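Local coordinates for peptidoglycan D,D-transpeptidase FtsI (Yersinia pestis, PDB 6SYN), which probably cross-links peptidoglycan strands during cell division as a class B penicillin-binding protein and is acylated by beta-lactam antibiotics, at residues V267-Y279 and K287-G299. Numbering follows the deposited sequence.
Sequences VVKENSVLNTLPY and KDVARYAELSVTG. With CB9 ((2R,4S)-2-[(1R)-1-{[(2S)-2-carboxy-2-phenylacetyl]amino}-2-oxoethyl]-5,5-dimethyl-1,3-thiazolidine-4-carboxylic acid), chain D.
Thr276, buried where the two segments meet, is the tight point of the contact. A chi1 of 43° tucks its OG1 in over its own backbone, from where it donates to Tyr292 O at 2.7 Å, arriving well above that carbonyl's plane. The methyl CG2 lies against Leu295 CB at 3.6 Å, the two side chains running roughly perpendicular, while Thr276 N bonds to Ala293 O. Next to it, Leu274 and Leu295 form an antiparallel hydrogen-bonded pair; Leu274 N to Leu295 O is the straighter bond, 169° at the hydrogen. At the far end Val297 fits into the Lys269-Ser272 turn: its CB rests 3.5 Å from Glu270 O and CG2 meets Val268, with Met415 of helix 406-416 also touching its side chain. Ser296 OG caps the helix that starts here by accepting from Gly299 N.

Looser, more exposed packing is found on the sheet face carrying Val273 and Glu294, where Val273 CG1 lies alongside Glu294 CB. It recurs past the strand end, where Leu277 CD2 sits 3.8 Å above the centre of the Arg291 guanidinium, an apolar contact over one face. Asp288, by contrast, is anchored by Ser305 OG and Val307 N, and neighbouring Val289 links the segment to the pocket, its CG2 touching the ligand's phenyl ring. The result is a two-stranded antiparallel sheet at the surface of the transpeptidase domain, leading from one rim of the beta-lactam pocket into helix 297-303, which ends beside pocket residue Ser304.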
ATOM      1  N   VAL A 267       4.770   0.211 -34.619  1.00 14.38           N
ATOM      2  CA  VAL A 267       4.639  -1.269 -34.771  1.00 14.55           C
ATOM      3  C   VAL A 267       3.178  -1.600 -35.109  1.00 14.74           C
ATOM      4  O   VAL A 267       2.946  -2.551 -35.889  1.00 14.51           O
ATOM      5  CB  VAL A 267       5.127  -1.977 -33.493  1.00 14.62           C
ATOM      6  CG1 VAL A 267       4.578  -3.387 -33.347  1.00 14.79           C
ATOM      7  CG2 VAL A 267       6.643  -1.982 -33.418  1.00 14.64           C
ATOM      8  N   VAL A 268       2.241  -0.838 -34.538  1.00 15.00           N
ATOM      9  CA  VAL A 268       0.765  -0.998 -34.718  1.00 15.28           C
ATOM     10  C   VAL A 268       0.128   0.394 -34.780  1.00 15.74           C
ATOM     11  O   VAL A 268       0.842   1.394 -34.548  1.00 15.49           O
ATOM     12  CB  VAL A 268       0.124  -1.831 -33.587  1.00 15.17           C
ATOM     13  CG1 VAL A 268       0.389  -3.318 -33.745  1.00 15.17           C
ATOM     14  CG2 VAL A 268       0.558  -1.357 -32.207  1.00 15.11           C
ATOM     15  N   LYS A 269      -1.173   0.427 -35.075  1.00 16.52           N
ATOM     16  CA  LYS A 269      -2.045   1.628 -35.035  1.00 17.24           C
ATOM     17  C   LYS A 269      -3.286   1.278 -34.200  1.00 17.50           C
ATOM     18  O   LYS A 269      -3.605   0.080 -34.111  1.00 17.45           O
ATOM     19  CB  LYS A 269      -2.355   2.053 -36.476  1.00 17.85           C
ATOM     20  CG  LYS A 269      -1.157   1.982 -37.420  1.00 18.38           C
ATOM     21  CD  LYS A 269      -1.282   2.787 -38.694  1.00 18.77           C
ATOM     22  CE  LYS A 269      -1.123   4.278 -38.480  1.00 19.13           C
ATOM     23  NZ  LYS A 269      -2.436   4.949 -38.345  1.00 19.44           N
ATOM     24  N   GLU A 270      -3.951   2.272 -33.602  1.00 17.98           N
ATOM     25  CA  GLU A 270      -5.089   2.075 -32.657  1.00 18.58           C
ATOM     26  C   GLU A 270      -5.954   0.889 -33.083  1.00 18.50           C
ATOM     27  O   GLU A 270      -6.256   0.031 -32.224  1.00 18.97           O
ATOM     28  CB  GLU A 270      -6.052   3.258 -32.646  1.00 19.11           C
ATOM     29  CG  GLU A 270      -5.508   4.513 -32.006  1.00 19.62           C
ATOM     30  CD  GLU A 270      -6.362   5.733 -32.308  1.00 19.97           C
ATOM     31  OE1 GLU A 270      -7.037   5.729 -33.360  1.00 20.23           O
ATOM     32  OE2 GLU A 270      -6.363   6.675 -31.491  1.00 20.61           O
ATOM     33  N   ASN A 271      -6.368   0.880 -34.353  1.00 17.94           N
ATOM     34  CA  ASN A 271      -7.440  -0.005 -34.879  1.00 17.46           C
ATOM     35  C   ASN A 271      -6.813  -1.258 -35.505  1.00 16.88           C
ATOM     36  O   ASN A 271      -7.560  -2.004 -36.168  1.00 17.30           O
ATOM     37  CB  ASN A 271      -8.374   0.776 -35.815  1.00 17.76           C
ATOM     38  CG  ASN A 271      -9.554   1.395 -35.089  1.00 18.17           C
ATOM     39  OD1 ASN A 271     -10.648   0.829 -35.071  1.00 18.44           O
ATOM     40  ND2 ASN A 271      -9.350   2.548 -34.473  1.00 18.23           N
ATOM     41  N   SER A 272      -5.518  -1.516 -35.259  1.00 16.07           N
ATOM     42  CA  SER A 272      -4.775  -2.721 -35.725  1.00 15.62           C
ATOM     43  C   SER A 272      -5.338  -3.995 -35.081  1.00 15.27           C
ATOM     44  O   SER A 272      -5.890  -3.902 -33.969  1.00 15.51           O
ATOM     45  CB  SER A 272      -3.299  -2.608 -35.442  1.00 15.64           C
ATOM     46  OG  SER A 272      -2.725  -1.513 -36.139  1.00 15.70           O
ATOM     47  N   VAL A 273      -5.158  -5.140 -35.749  1.00 14.87           N
ATOM     48  CA  VAL A 273      -5.691  -6.476 -35.344  1.00 14.72           C
ATOM     49  C   VAL A 273      -4.576  -7.521 -35.484  1.00 14.58           C
ATOM     50  O   VAL A 273      -4.112  -7.739 -36.623  1.00 14.58           O
ATOM     51  CB  VAL A 273      -6.919  -6.883 -36.184  1.00 14.85           C
ATOM     52  CG1 VAL A 273      -7.462  -8.244 -35.767  1.00 14.92           C
ATOM     53  CG2 VAL A 273      -8.023  -5.837 -36.135  1.00 14.89           C
ATOM     54  N   LEU A 274      -4.211  -8.169 -34.370  1.00 14.39           N
ATOM     55  CA  LEU A 274      -3.112  -9.168 -34.262  1.00 14.08           C
ATOM     56  C   LEU A 274      -3.699 -10.575 -34.111  1.00 14.04           C
ATOM     57  O   LEU A 274      -4.710 -10.727 -33.393  1.00 14.41           O
ATOM     58  CB  LEU A 274      -2.223  -8.816 -33.062  1.00 13.92           C
ATOM     59  CG  LEU A 274      -1.054  -7.875 -33.359  1.00 13.84           C
ATOM     60  CD1 LEU A 274      -1.544  -6.554 -33.919  1.00 13.89           C
ATOM     61  CD2 LEU A 274      -0.210  -7.634 -32.119  1.00 13.80           C
ATOM     62  N   ASN A 275      -3.083 -11.558 -34.774  1.00 14.09           N
ATOM     63  CA  ASN A 275      -3.305 -13.009 -34.539  1.00 14.11           C
ATOM     64  C   ASN A 275      -2.916 -13.309 -33.085  1.00 13.91           C
ATOM     65  O   ASN A 275      -1.743 -13.072 -32.736  1.00 13.60           O
ATOM     66  CB  ASN A 275      -2.515 -13.859 -35.542  1.00 14.31           C
ATOM     67  CG  ASN A 275      -2.705 -15.349 -35.350  1.00 14.59           C
ATOM     68  OD1 ASN A 275      -2.356 -15.901 -34.308  1.00 14.71           O
ATOM     69  ND2 ASN A 275      -3.253 -16.014 -36.356  1.00 14.85           N
ATOM     70  N   THR A 276      -3.860 -13.795 -32.270  1.00 13.85           N
ATOM     71  CA  THR A 276      -3.676 -14.026 -30.809  1.00 13.82           C
ATOM     72  C   THR A 276      -3.750 -15.527 -30.500  1.00 13.77           C
ATOM     73  O   THR A 276      -3.938 -15.876 -29.320  1.00 13.69           O
ATOM     74  CB  THR A 276      -4.669 -13.180 -30.004  1.00 13.81           C
ATOM     75  OG1 THR A 276      -5.939 -13.248 -30.652  1.00 13.85           O
ATOM     76  CG2 THR A 276      -4.229 -11.736 -29.882  1.00 13.71           C
ATOM     77  N   LEU A 277      -3.548 -16.380 -31.510  1.00 13.94           N
ATOM     78  CA  LEU A 277      -3.515 -17.860 -31.357  1.00 13.95           C
ATOM     79  C   LEU A 277      -2.244 -18.265 -30.613  1.00 14.01           C
ATOM     80  O   LEU A 277      -1.256 -17.535 -30.626  1.00 13.82           O
ATOM     81  CB  LEU A 277      -3.587 -18.519 -32.738  1.00 13.88           C
ATOM     82  CG  LEU A 277      -4.920 -18.352 -33.462  1.00 13.97           C
ATOM     83  CD1 LEU A 277      -4.791 -18.720 -34.932  1.00 14.05           C
ATOM     84  CD2 LEU A 277      -6.009 -19.180 -32.794  1.00 13.97           C
ATOM     85  N   PRO A 278      -2.228 -19.442 -29.943  1.00 13.94           N
ATOM     86  CA  PRO A 278      -1.025 -19.921 -29.263  1.00 13.87           C
ATOM     87  C   PRO A 278       0.133 -20.062 -30.257  1.00 13.85           C
ATOM     88  O   PRO A 278      -0.120 -20.500 -31.361  1.00 13.75           O
ATOM     89  CB  PRO A 278      -1.427 -21.297 -28.718  1.00 14.00           C
ATOM     90  CG  PRO A 278      -2.939 -21.234 -28.637  1.00 13.99           C
ATOM     91  CD  PRO A 278      -3.355 -20.377 -29.813  1.00 13.86           C
ATOM     92  N   TYR A 279       1.343 -19.655 -29.862  1.00 13.96           N
ATOM     93  CA  TYR A 279       2.581 -19.804 -30.672  1.00 13.92           C
ATOM     94  C   TYR A 279       3.768 -20.054 -29.739  1.00 14.51           C
ATOM     95  O   TYR A 279       3.589 -20.018 -28.497  1.00 14.40           O
ATOM     96  CB  TYR A 279       2.782 -18.599 -31.594  1.00 13.63           C
ATOM     97  CG  TYR A 279       3.367 -17.360 -30.965  1.00 13.39           C
ATOM     98  CD1 TYR A 279       2.714 -16.692 -29.941  1.00 13.26           C
ATOM     99  CD2 TYR A 279       4.559 -16.821 -31.429  1.00 13.17           C
ATOM    100  CE1 TYR A 279       3.238 -15.536 -29.381  1.00 13.17           C
ATOM    101  CE2 TYR A 279       5.098 -15.669 -30.878  1.00 13.14           C
ATOM    102  CZ  TYR A 279       4.435 -15.022 -29.850  1.00 13.23           C
ATOM    103  OH  TYR A 279       4.958 -13.882 -29.308  1.00 13.20           O
ATOM    104  N   LYS A 287       0.299 -18.853 -24.630  1.00 26.08           N
ATOM    105  CA  LYS A 287      -1.155 -18.976 -24.916  1.00 27.12           C
ATOM    106  C   LYS A 287      -1.935 -18.068 -23.963  1.00 26.46           C
ATOM    107  O   LYS A 287      -1.413 -17.721 -22.879  1.00 26.37           O
ATOM    108  CB  LYS A 287      -1.624 -20.435 -24.864  1.00 28.24           C
ATOM    109  CG  LYS A 287      -1.572 -21.116 -23.502  1.00 29.36           C
ATOM    110  CD  LYS A 287      -2.590 -22.234 -23.375  1.00 30.23           C
ATOM    111  CE  LYS A 287      -2.509 -22.982 -22.061  1.00 30.64           C
ATOM    112  NZ  LYS A 287      -3.608 -23.969 -21.934  1.00 31.05           N
ATOM    113  N   ASP A 288      -3.136 -17.690 -24.390  1.00 25.89           N
ATOM    114  CA  ASP A 288      -4.053 -16.801 -23.639  1.00 26.23           C
ATOM    115  C   ASP A 288      -5.047 -17.666 -22.861  1.00 26.75           C
ATOM    116  O   ASP A 288      -5.314 -18.811 -23.285  1.00 26.57           O
ATOM    117  CB  ASP A 288      -4.748 -15.824 -24.588  1.00 26.20           C
ATOM    118  CG  ASP A 288      -3.866 -14.669 -25.029  1.00 25.97           C
ATOM    119  OD1 ASP A 288      -2.840 -14.431 -24.373  1.00 25.99           O
ATOM    120  OD2 ASP A 288      -4.221 -14.013 -26.022  1.00 26.58           O
ATOM    121  N   VAL A 289      -5.550 -17.130 -21.749  1.00 27.63           N
ATOM    122  CA  VAL A 289      -6.624 -17.745 -20.916  1.00 28.56           C
ATOM    123  C   VAL A 289      -7.927 -17.713 -21.722  1.00 28.95           C
ATOM    124  O   VAL A 289      -8.473 -18.797 -22.024  1.00 28.13           O
ATOM    125  CB  VAL A 289      -6.738 -17.013 -19.565  1.00 28.39           C
ATOM    126  CG1 VAL A 289      -8.072 -17.240 -18.870  1.00 28.32           C
ATOM    127  CG2 VAL A 289      -5.586 -17.404 -18.658  1.00 28.93           C
ATOM    128  N   ALA A 290      -8.380 -16.511 -22.079  1.00 29.71           N
ATOM    129  CA  ALA A 290      -9.528 -16.285 -22.981  1.00 30.52           C
ATOM    130  C   ALA A 290      -9.044 -16.502 -24.417  1.00 31.44           C
ATOM    131  O   ALA A 290      -8.344 -15.621 -24.951  1.00 31.63           O
ATOM    132  CB  ALA A 290     -10.104 -14.906 -22.758  1.00 30.41           C
ATOM    133  N   ARG A 291      -9.371 -17.666 -24.984  1.00 32.32           N
ATOM    134  CA  ARG A 291      -8.947 -18.112 -26.339  1.00 32.58           C
ATOM    135  C   ARG A 291      -9.648 -17.225 -27.382  1.00 31.68           C
ATOM    136  O   ARG A 291     -10.898 -17.201 -27.407  1.00 31.14           O
ATOM    137  CB  ARG A 291      -9.211 -19.622 -26.465  1.00 33.83           C
ATOM    138  CG  ARG A 291      -9.530 -20.131 -27.865  1.00 34.66           C
ATOM    139  CD  ARG A 291      -8.300 -20.471 -28.680  1.00 35.15           C
ATOM    140  NE  ARG A 291      -8.681 -20.889 -30.022  1.00 35.38           N
ATOM    141  CZ  ARG A 291      -8.010 -21.751 -30.784  1.00 36.20           C
ATOM    142  NH1 ARG A 291      -8.466 -22.048 -31.990  1.00 36.59           N
ATOM    143  NH2 ARG A 291      -6.900 -22.325 -30.347  1.00 36.26           N
ATOM    144  N   TYR A 292      -8.861 -16.490 -28.173  1.00 29.88           N
ATOM    145  CA  TYR A 292      -9.334 -15.594 -29.260  1.00 28.71           C
ATOM    146  C   TYR A 292      -8.373 -15.707 -30.448  1.00 27.70           C
ATOM    147  O   TYR A 292      -7.143 -15.637 -30.248  1.00 28.31           O
ATOM    148  CB  TYR A 292      -9.446 -14.150 -28.764  1.00 29.04           C
ATOM    149  CG  TYR A 292     -10.740 -13.810 -28.067  1.00 29.45           C
ATOM    150  CD1 TYR A 292     -11.847 -13.393 -28.789  1.00 29.61           C
ATOM    151  CD2 TYR A 292     -10.859 -13.884 -26.686  1.00 29.21           C
ATOM    152  CE1 TYR A 292     -13.041 -13.068 -28.162  1.00 29.76           C
ATOM    153  CE2 TYR A 292     -12.044 -13.562 -26.042  1.00 29.03           C
ATOM    154  CZ  TYR A 292     -13.139 -13.153 -26.783  1.00 29.72           C
ATOM    155  OH  TYR A 292     -14.314 -12.831 -26.169  1.00 29.99           O
ATOM    156  N   ALA A 293      -8.930 -15.883 -31.648  1.00 26.27           N
ATOM    157  CA  ALA A 293      -8.193 -16.110 -32.912  1.00 24.63           C
ATOM    158  C   ALA A 293      -7.453 -14.827 -33.290  1.00 23.09           C
ATOM    159  O   ALA A 293      -6.245 -14.901 -33.569  1.00 23.17           O
ATOM    160  CB  ALA A 293      -9.151 -16.546 -33.996  1.00 24.52           C
ATOM    161  N   GLU A 294      -8.177 -13.707 -33.285  1.00 22.10           N
ATOM    162  CA  GLU A 294      -7.675 -12.340 -33.589  1.00 21.87           C
ATOM    163  C   GLU A 294      -7.962 -11.465 -32.367  1.00 20.68           C
ATOM    164  O   GLU A 294      -8.720 -11.920 -31.496  1.00 21.28           O
ATOM    165  CB  GLU A 294      -8.374 -11.732 -34.814  1.00 22.49           C
ATOM    166  CG  GLU A 294      -8.866 -12.745 -35.841  1.00 22.95           C
ATOM    167  CD  GLU A 294     -10.193 -13.428 -35.533  1.00 23.61           C
ATOM    168  OE1 GLU A 294     -10.937 -12.925 -34.660  1.00 24.30           O
ATOM    169  OE2 GLU A 294     -10.486 -14.468 -36.165  1.00 23.75           O
ATOM    170  N   LEU A 295      -7.410 -10.252 -32.319  1.00 19.00           N
ATOM    171  CA  LEU A 295      -7.752  -9.247 -31.277  1.00 17.65           C
ATOM    172  C   LEU A 295      -7.189  -7.883 -31.696  1.00 16.34           C
ATOM    173  O   LEU A 295      -5.984  -7.822 -31.995  1.00 16.30           O
ATOM    174  CB  LEU A 295      -7.163  -9.722 -29.941  1.00 17.70           C
ATOM    175  CG  LEU A 295      -8.044  -9.617 -28.692  1.00 17.70           C
ATOM    176  CD1 LEU A 295      -9.509  -9.934 -28.966  1.00 17.50           C
ATOM    177  CD2 LEU A 295      -7.515 -10.537 -27.601  1.00 17.60           C
ATOM    178  N   SER A 296      -8.028  -6.841 -31.733  1.00 14.85           N
ATOM    179  CA  SER A 296      -7.596  -5.428 -31.901  1.00 14.01           C
ATOM    180  C   SER A 296      -6.667  -5.051 -30.740  1.00 13.46           C
ATOM    181  O   SER A 296      -6.602  -5.826 -29.760  1.00 13.33           O
ATOM    182  CB  SER A 296      -8.764  -4.479 -31.990  1.00 13.89           C
ATOM    183  OG  SER A 296      -9.384  -4.310 -30.721  1.00 13.81           O
ATOM    184  N   VAL A 297      -5.980  -3.908 -30.853  1.00 12.77           N
ATOM    185  CA  VAL A 297      -5.057  -3.368 -29.809  1.00 12.18           C
ATOM    186  C   VAL A 297      -5.873  -3.073 -28.544  1.00 11.94           C
ATOM    187  O   VAL A 297      -5.405  -3.428 -27.438  1.00 11.92           O
ATOM    188  CB  VAL A 297      -4.285  -2.134 -30.314  1.00 12.04           C
ATOM    189  CG1 VAL A 297      -3.498  -1.459 -29.204  1.00 12.08           C
ATOM    190  CG2 VAL A 297      -3.354  -2.490 -31.459  1.00 12.02           C
ATOM    191  N   THR A 298      -7.051  -2.462 -28.698  1.00 11.58           N
ATOM    192  CA  THR A 298      -8.046  -2.282 -27.610  1.00 11.39           C
ATOM    193  C   THR A 298      -8.329  -3.655 -26.985  1.00 11.22           C
ATOM    194  O   THR A 298      -8.231  -3.780 -25.751  1.00 11.00           O
ATOM    195  CB  THR A 298      -9.322  -1.621 -28.145  1.00 11.42           C
ATOM    196  OG1 THR A 298      -8.932  -0.561 -29.018  1.00 11.63           O
ATOM    197  CG2 THR A 298     -10.219  -1.082 -27.053  1.00 11.38           C
ATOM    198  N   GLY A 299      -8.649  -4.641 -27.828  1.00 11.13           N
ATOM    199  CA  GLY A 299      -8.969  -6.025 -27.431  1.00 11.15           C
ATOM    200  C   GLY A 299      -7.874  -6.663 -26.587  1.00 11.07           C
ATOM    201  O   GLY A 299      -8.216  -7.447 -25.681  1.00 11.23           O
TER
HETATM  202  C   CB9 D 603      -1.713 -11.071 -16.491  1.00 18.06           C
HETATM  203  N   CB9 D 603      -1.930 -13.571 -16.417  1.00 19.93           N
HETATM  204  O   CB9 D 603      -1.695 -10.947 -15.290  1.00 18.06           O
HETATM  205  CA  CB9 D 603      -2.059 -12.359 -17.230  1.00 19.20           C
HETATM  206  CB  CB9 D 603      -3.440 -12.215 -17.931  1.00 19.31           C
HETATM  207  CAA CB9 D 603      -6.947 -13.010 -17.356  1.00 19.03           C
HETATM  208  CAB CB9 D 603      -5.722 -14.321 -15.622  1.00 19.10           C
HETATM  209  OAD CB9 D 603      -6.654 -11.369 -14.524  1.00 19.09           O
HETATM  210  OAE CB9 D 603       0.355 -17.681 -16.037  1.00 20.36           O
HETATM  211  OAF CB9 D 603      -0.040 -14.179 -17.455  1.00 22.06           O
HETATM  212  OAG CB9 D 603      -6.050  -9.838 -15.934  1.00 18.60           O
HETATM  213  OAH CB9 D 603       0.853 -15.770 -15.245  1.00 20.37           O
HETATM  214  CAJ CB9 D 603      -4.497 -17.527 -14.071  1.00 20.75           C
HETATM  215  CAK CB9 D 603      -4.465 -17.682 -15.437  1.00 20.89           C
HETATM  216  CAL CB9 D 603      -3.474 -16.866 -13.434  1.00 20.63           C
HETATM  217  CAM CB9 D 603      -3.406 -17.170 -16.170  1.00 20.54           C
HETATM  218  CAN CB9 D 603      -2.412 -16.346 -14.164  1.00 20.62           C
HETATM  219  NAP CB9 D 603      -4.354 -11.282 -17.257  1.00 19.14           N
HETATM  220  SAQ CB9 D 603      -4.372 -13.779 -17.949  1.00 19.72           S
HETATM  221  CAR CB9 D 603      -5.989 -10.955 -15.458  1.00 19.11           C
HETATM  222  CAS CB9 D 603       0.112 -16.522 -15.825  1.00 20.30           C
HETATM  223  CAT CB9 D 603      -1.017 -14.483 -16.771  1.00 20.45           C
HETATM  224  CAU CB9 D 603      -2.382 -16.465 -15.550  1.00 20.56           C
HETATM  225  CAX CB9 D 603      -4.979 -11.925 -16.095  1.00 19.23           C
HETATM  226  CAY CB9 D 603      -1.210 -15.964 -16.385  1.00 20.47           C
HETATM  227  CAZ CB9 D 603      -5.605 -13.235 -16.678  1.00 19.13           C